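Long-range contact in glycoside Hydrolase Family 43_12 (PDB 7JVH), which belongs to glycoside hydrolase family 43, subfamily 12, and probably cleaves glycosidic bonds in plant cell-wall polysaccharides such as arabinoxylan: residues A[424-436]-A[461-473]. Residues are numbered along the deposited sequence; the frame is centred on the assembly and turned at random.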
loop_
_atom_site.group_PDB
_atom_site.type_symbol
_atom_site.label_atom_id
_atom_site.label_comp_id
_atom_site.label_asym_id
_atom_site.label_seq_id
_atom_site.Cartn_x
_atom_site.Cartn_y
_atom_site.Cartn_z
ATOM N N ASN A 424 -11.104 -1.542 21.433
ATOM C CA ASN A 424 -11.810 -0.447 20.797
ATOM C C ASN A 424 -10.932 0.139 19.682
ATOM O O ASN A 424 -9.795 -0.240 19.509
ATOM C CB ASN A 424 -12.309 0.596 21.814
ATOM C CG ASN A 424 -11.222 1.502 22.340
ATOM O OD1 ASN A 424 -10.279 1.877 21.625
ATOM N ND2 ASN A 424 -11.354 1.883 23.609
ATOM N N ILE A 425 -11.497 1.060 18.903
ATOM C CA ILE A 425 -10.845 1.547 17.697
ATOM C C ILE A 425 -9.530 2.343 17.881
ATOM O O ILE A 425 -8.714 2.396 16.957
ATOM C CB ILE A 425 -11.839 2.318 16.794
ATOM C CG1 ILE A 425 -11.324 2.311 15.354
ATOM C CG2 ILE A 425 -12.085 3.737 17.309
ATOM C CD1 ILE A 425 -12.339 2.814 14.348
ATOM N N THR A 426 -9.331 2.918 19.072
ATOM C CA THR A 426 -8.217 3.817 19.342
ATOM C C THR A 426 -6.940 3.099 19.810
ATOM O O THR A 426 -5.936 3.745 20.074
ATOM C CB THR A 426 -8.635 4.849 20.408
ATOM O OG1 THR A 426 -8.988 4.166 21.622
ATOM C CG2 THR A 426 -9.798 5.673 19.911
ATOM N N GLU A 427 -7.003 1.765 19.893
ATOM C CA GLU A 427 -5.961 0.956 20.484
ATOM C C GLU A 427 -5.014 0.398 19.455
ATOM O O GLU A 427 -5.429 0.061 18.353
ATOM C CB GLU A 427 -6.571 -0.198 21.264
ATOM C CG GLU A 427 -7.310 0.238 22.513
ATOM C CD GLU A 427 -7.872 -0.920 23.292
ATOM O OE1 GLU A 427 -7.122 -1.858 23.620
ATOM O OE2 GLU A 427 -9.078 -0.885 23.580
ATOM N N VAL A 428 -3.730 0.271 19.845
ATOM C CA VAL A 428 -2.714 -0.384 19.039
ATOM C C VAL A 428 -2.845 -1.888 19.319
ATOM O O VAL A 428 -2.040 -2.503 20.009
ATOM C CB VAL A 428 -1.314 0.162 19.360
ATOM C CG1 VAL A 428 -0.237 -0.536 18.530
ATOM C CG2 VAL A 428 -1.299 1.680 19.177
ATOM N N GLN A 429 -3.895 -2.475 18.739
ATOM C CA GLN A 429 -4.316 -3.852 18.981
ATOM C C GLN A 429 -5.075 -4.281 17.734
ATOM O O GLN A 429 -5.469 -3.436 16.938
ATOM C CB GLN A 429 -5.277 -3.901 20.186
ATOM C CG GLN A 429 -4.648 -3.595 21.539
ATOM C CD GLN A 429 -3.703 -4.682 21.978
ATOM O OE1 GLN A 429 -4.124 -5.835 22.090
ATOM N NE2 GLN A 429 -2.418 -4.337 22.250
ATOM N N PRO A 430 -5.306 -5.593 17.515
ATOM C CA PRO A 430 -6.200 -6.024 16.434
ATOM C C PRO A 430 -7.642 -5.598 16.735
ATOM O O PRO A 430 -8.081 -5.763 17.860
ATOM C CB PRO A 430 -6.061 -7.556 16.442
ATOM C CG PRO A 430 -5.490 -7.897 17.779
ATOM C CD PRO A 430 -4.713 -6.707 18.271
ATOM N N ILE A 431 -8.332 -5.033 15.737
ATOM C CA ILE A 431 -9.738 -4.629 15.858
ATOM C C ILE A 431 -10.605 -5.376 14.838
ATOM O O ILE A 431 -10.135 -5.736 13.770
ATOM C CB ILE A 431 -9.936 -3.101 15.726
ATOM C CG1 ILE A 431 -9.388 -2.566 14.408
ATOM C CG2 ILE A 431 -9.262 -2.389 16.876
ATOM C CD1 ILE A 431 -9.632 -1.086 14.204
ATOM N N SER A 432 -11.861 -5.626 15.210
ATOM C CA SER A 432 -12.796 -6.389 14.396
ATOM C C SER A 432 -13.435 -5.468 13.363
ATOM O O SER A 432 -14.545 -4.991 13.547
ATOM C CB SER A 432 -13.855 -7.066 15.269
ATOM O OG SER A 432 -14.332 -6.165 16.245
ATOM N N ALA A 433 -12.694 -5.215 12.288
ATOM C CA ALA A 433 -13.099 -4.369 11.185
ATOM C C ALA A 433 -12.420 -4.839 9.887
ATOM O O ALA A 433 -11.280 -5.269 9.900
ATOM C CB ALA A 433 -12.758 -2.928 11.487
ATOM N N LEU A 434 -13.159 -4.784 8.773
ATOM C CA LEU A 434 -12.649 -5.138 7.453
ATOM C C LEU A 434 -12.628 -3.884 6.602
ATOM O O LEU A 434 -13.607 -3.141 6.577
ATOM C CB LEU A 434 -13.487 -6.237 6.800
ATOM C CG LEU A 434 -12.812 -7.079 5.726
ATOM C CD1 LEU A 434 -11.575 -7.773 6.260
ATOM C CD2 LEU A 434 -13.797 -8.091 5.167
ATOM N N PHE A 435 -11.491 -3.651 5.922
ATOM C CA PHE A 435 -11.178 -2.375 5.317
ATOM C C PHE A 435 -10.840 -2.495 3.837
ATOM O O PHE A 435 -10.279 -3.494 3.374
ATOM C CB PHE A 435 -9.998 -1.712 6.020
ATOM C CG PHE A 435 -10.336 -1.116 7.363
ATOM C CD1 PHE A 435 -11.188 -0.023 7.461
ATOM C CD2 PHE A 435 -9.780 -1.638 8.533
ATOM C CE1 PHE A 435 -11.490 0.527 8.682
ATOM C CE2 PHE A 435 -10.082 -1.086 9.763
ATOM C CZ PHE A 435 -10.929 0.000 9.846
ATOM N N HIS A 436 -11.187 -1.424 3.115
ATOM C CA HIS A 436 -10.934 -1.239 1.709
ATOM C C HIS A 436 -10.166 0.067 1.627
ATOM O O HIS A 436 -10.559 1.053 2.254
ATOM C CB HIS A 436 -12.260 -1.126 0.964
ATOM C CG HIS A 436 -12.119 -1.079 -0.527
ATOM N ND1 HIS A 436 -11.630 0.027 -1.192
ATOM C CD2 HIS A 436 -12.406 -1.997 -1.484
ATOM C CE1 HIS A 436 -11.626 -0.217 -2.488
ATOM N NE2 HIS A 436 -12.087 -1.437 -2.689
ATOM N N LEU A 461 -19.727 1.815 10.274
ATOM C CA LEU A 461 -18.951 2.183 9.107
ATOM C C LEU A 461 -17.820 3.083 9.558
ATOM O O LEU A 461 -18.040 3.998 10.347
ATOM C CB LEU A 461 -19.868 2.928 8.110
ATOM C CG LEU A 461 -19.226 3.644 6.929
ATOM C CD1 LEU A 461 -18.703 2.651 5.900
ATOM C CD2 LEU A 461 -20.241 4.588 6.324
ATOM N N ILE A 462 -16.624 2.842 9.014
ATOM C CA ILE A 462 -15.389 3.468 9.482
ATOM C C ILE A 462 -14.565 4.058 8.336
ATOM O O ILE A 462 -14.359 3.404 7.312
ATOM C CB ILE A 462 -14.483 2.445 10.204
ATOM C CG1 ILE A 462 -15.261 1.682 11.271
ATOM C CG2 ILE A 462 -13.279 3.156 10.811
ATOM C CD1 ILE A 462 -14.472 0.597 11.945
ATOM N N CYS A 463 -14.092 5.294 8.538
ATOM C CA CYS A 463 -13.028 5.910 7.757
ATOM C C CYS A 463 -11.799 6.053 8.698
ATOM O O CYS A 463 -11.868 6.738 9.726
ATOM C CB CYS A 463 -13.486 7.265 7.200
ATOM S SG CYS A 463 -15.018 7.199 6.215
ATOM N N TYR A 464 -10.688 5.407 8.317
ATOM C CA TYR A 464 -9.549 5.144 9.192
ATOM C C TYR A 464 -8.225 5.520 8.531
ATOM O O TYR A 464 -7.875 4.977 7.488
ATOM C CB TYR A 464 -9.516 3.644 9.493
ATOM C CG TYR A 464 -8.553 3.194 10.573
ATOM C CD1 TYR A 464 -7.219 2.884 10.279
ATOM C CD2 TYR A 464 -8.994 2.999 11.882
ATOM C CE1 TYR A 464 -6.353 2.448 11.271
ATOM C CE2 TYR A 464 -8.143 2.532 12.865
ATOM C CZ TYR A 464 -6.815 2.272 12.555
ATOM O OH TYR A 464 -5.902 1.839 13.506
ATOM N N GLN A 465 -7.479 6.430 9.164
ATOM C CA GLN A 465 -6.081 6.709 8.821
ATOM C C GLN A 465 -5.180 5.972 9.820
ATOM O O GLN A 465 -4.355 5.136 9.435
ATOM C CB GLN A 465 -5.828 8.214 8.830
ATOM C CG GLN A 465 -4.380 8.678 8.683
ATOM C CD GLN A 465 -3.618 8.001 7.543
ATOM O OE1 GLN A 465 -2.607 7.370 7.807
ATOM N NE2 GLN A 465 -4.093 8.115 6.297
ATOM N N ASN A 466 -5.363 6.273 11.106
ATOM C CA ASN A 466 -4.787 5.482 12.190
ATOM C C ASN A 466 -5.721 5.437 13.411
ATOM O O ASN A 466 -6.792 6.073 13.428
ATOM C CB ASN A 466 -3.353 5.947 12.550
ATOM C CG ASN A 466 -3.299 7.294 13.207
ATOM O OD1 ASN A 466 -4.023 7.575 14.161
ATOM N ND2 ASN A 466 -2.408 8.137 12.711
ATOM N N GLU A 467 -5.310 4.671 14.422
ATOM C CA GLU A 467 -6.110 4.424 15.614
ATOM C C GLU A 467 -6.626 5.708 16.302
ATOM O O GLU A 467 -7.609 5.665 17.028
ATOM C CB GLU A 467 -5.340 3.576 16.624
ATOM C CG GLU A 467 -3.988 4.171 17.058
ATOM C CD GLU A 467 -2.802 3.779 16.181
ATOM O OE1 GLU A 467 -2.942 2.969 15.250
ATOM O OE2 GLU A 467 -1.707 4.254 16.468
ATOM N N ALA A 468 -5.957 6.838 16.064
ATOM C CA ALA A 468 -6.309 8.134 16.652
ATOM C C ALA A 468 -6.664 9.185 15.597
ATOM O O ALA A 468 -6.752 10.375 15.893
ATOM C CB ALA A 468 -5.159 8.640 17.525
ATOM N N CYS A 469 -6.868 8.724 14.359
ATOM C CA CYS A 469 -7.250 9.563 13.230
ATOM C C CYS A 469 -8.273 8.785 12.434
ATOM O O CYS A 469 -7.946 8.130 11.431
ATOM C CB CYS A 469 -6.015 9.905 12.395
ATOM S SG CYS A 469 -5.030 11.262 13.094
ATOM N N ASN A 470 -9.526 8.837 12.907
ATOM C CA ASN A 470 -10.617 8.097 12.300
ATOM C C ASN A 470 -11.986 8.706 12.555
ATOM O O ASN A 470 -12.165 9.478 13.504
ATOM C CB ASN A 470 -10.592 6.637 12.754
ATOM C CG ASN A 470 -10.692 6.479 14.267
ATOM O OD1 ASN A 470 -11.758 6.667 14.857
ATOM N ND2 ASN A 470 -9.581 6.098 14.897
ATOM N N TYR A 471 -12.932 8.370 11.668
ATOM C CA TYR A 471 -14.344 8.704 11.795
ATOM C C TYR A 471 -15.141 7.410 11.807
ATOM O O TYR A 471 -14.907 6.529 10.988
ATOM C CB TYR A 471 -14.802 9.560 10.625
ATOM C CG TYR A 471 -14.115 10.898 10.511
ATOM C CD1 TYR A 471 -13.989 11.726 11.609
ATOM C CD2 TYR A 471 -13.636 11.355 9.292
ATOM C CE1 TYR A 471 -13.362 12.961 11.513
ATOM C CE2 TYR A 471 -13.011 12.586 9.190
ATOM C CZ TYR A 471 -12.883 13.382 10.312
ATOM O OH TYR A 471 -12.290 14.616 10.227
ATOM N N VAL A 472 -16.072 7.299 12.760
ATOM C CA VAL A 472 -16.848 6.082 12.975
ATOM C C VAL A 472 -18.323 6.428 13.194
ATOM O O VAL A 472 -18.642 7.317 13.984
ATOM C CB VAL A 472 -16.339 5.300 14.189
ATOM C CG1 VAL A 472 -17.027 3.948 14.266
ATOM C CG2 VAL A 472 -14.848 5.122 14.128
ATOM N N LEU A 473 -19.202 5.723 12.467
ATOM C CA LEU A 473 -20.650 5.804 12.614
ATOM C C LEU A 473 -21.144 4.409 12.939
ATOM O O LEU A 473 -20.962 3.489 12.158
ATOM C CB LEU A 473 -21.295 6.287 11.319
ATOM C CG LEU A 473 -22.834 6.374 11.271
ATOM C CD1 LEU A 473 -23.363 7.522 12.130
ATOM C CD2 LEU A 473 -23.322 6.538 9.838
#
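I425 reaches from the 424-427 type I turn toward the sheet, its CD1 meeting I462 CG2 tip to tip at 3.7 Å; the I425 and V472 side chains slide past each other in opposite directions, I425 CD1 3.4 Å from V472 CG2. With CG1 anti to the backbone N (chi1 -157°) and the chain extended, I425 CG1 comes to the edge of the Y464 ring, 4.0 Å from Y464 CE2. CG2 of I425 lies 3.8 Å from N470 OD1, while N470 ND2 donates 3.2 Å to N466 O, on a lone pair and with the acceptor close to the amide plane. A leucine in place of N470 would probably leave the 466-469 turn without this side-chain tie. F435 crosses Y464 at about a right angle side chain to side chain, the ring planes oblique at 41°; the edge of the F435 ring takes I462 CG2, 3.8 Å from F435 CE1. At the turn itself, T426 CA points a CA-H at E467 O, 3.0 Å away. The E467 chain bends at chi2 (-89°), bringing OE2 to V428 CG2; its OE1 forms a salt bridge with R401. Strand 560-566 runs between strands 433-437 and 458-464, and the turn 424-427 and the chain after it cover the face of this sheet turned away from strand 525-531, within the concanavalin A-like β-sandwich of the C-terminal domain.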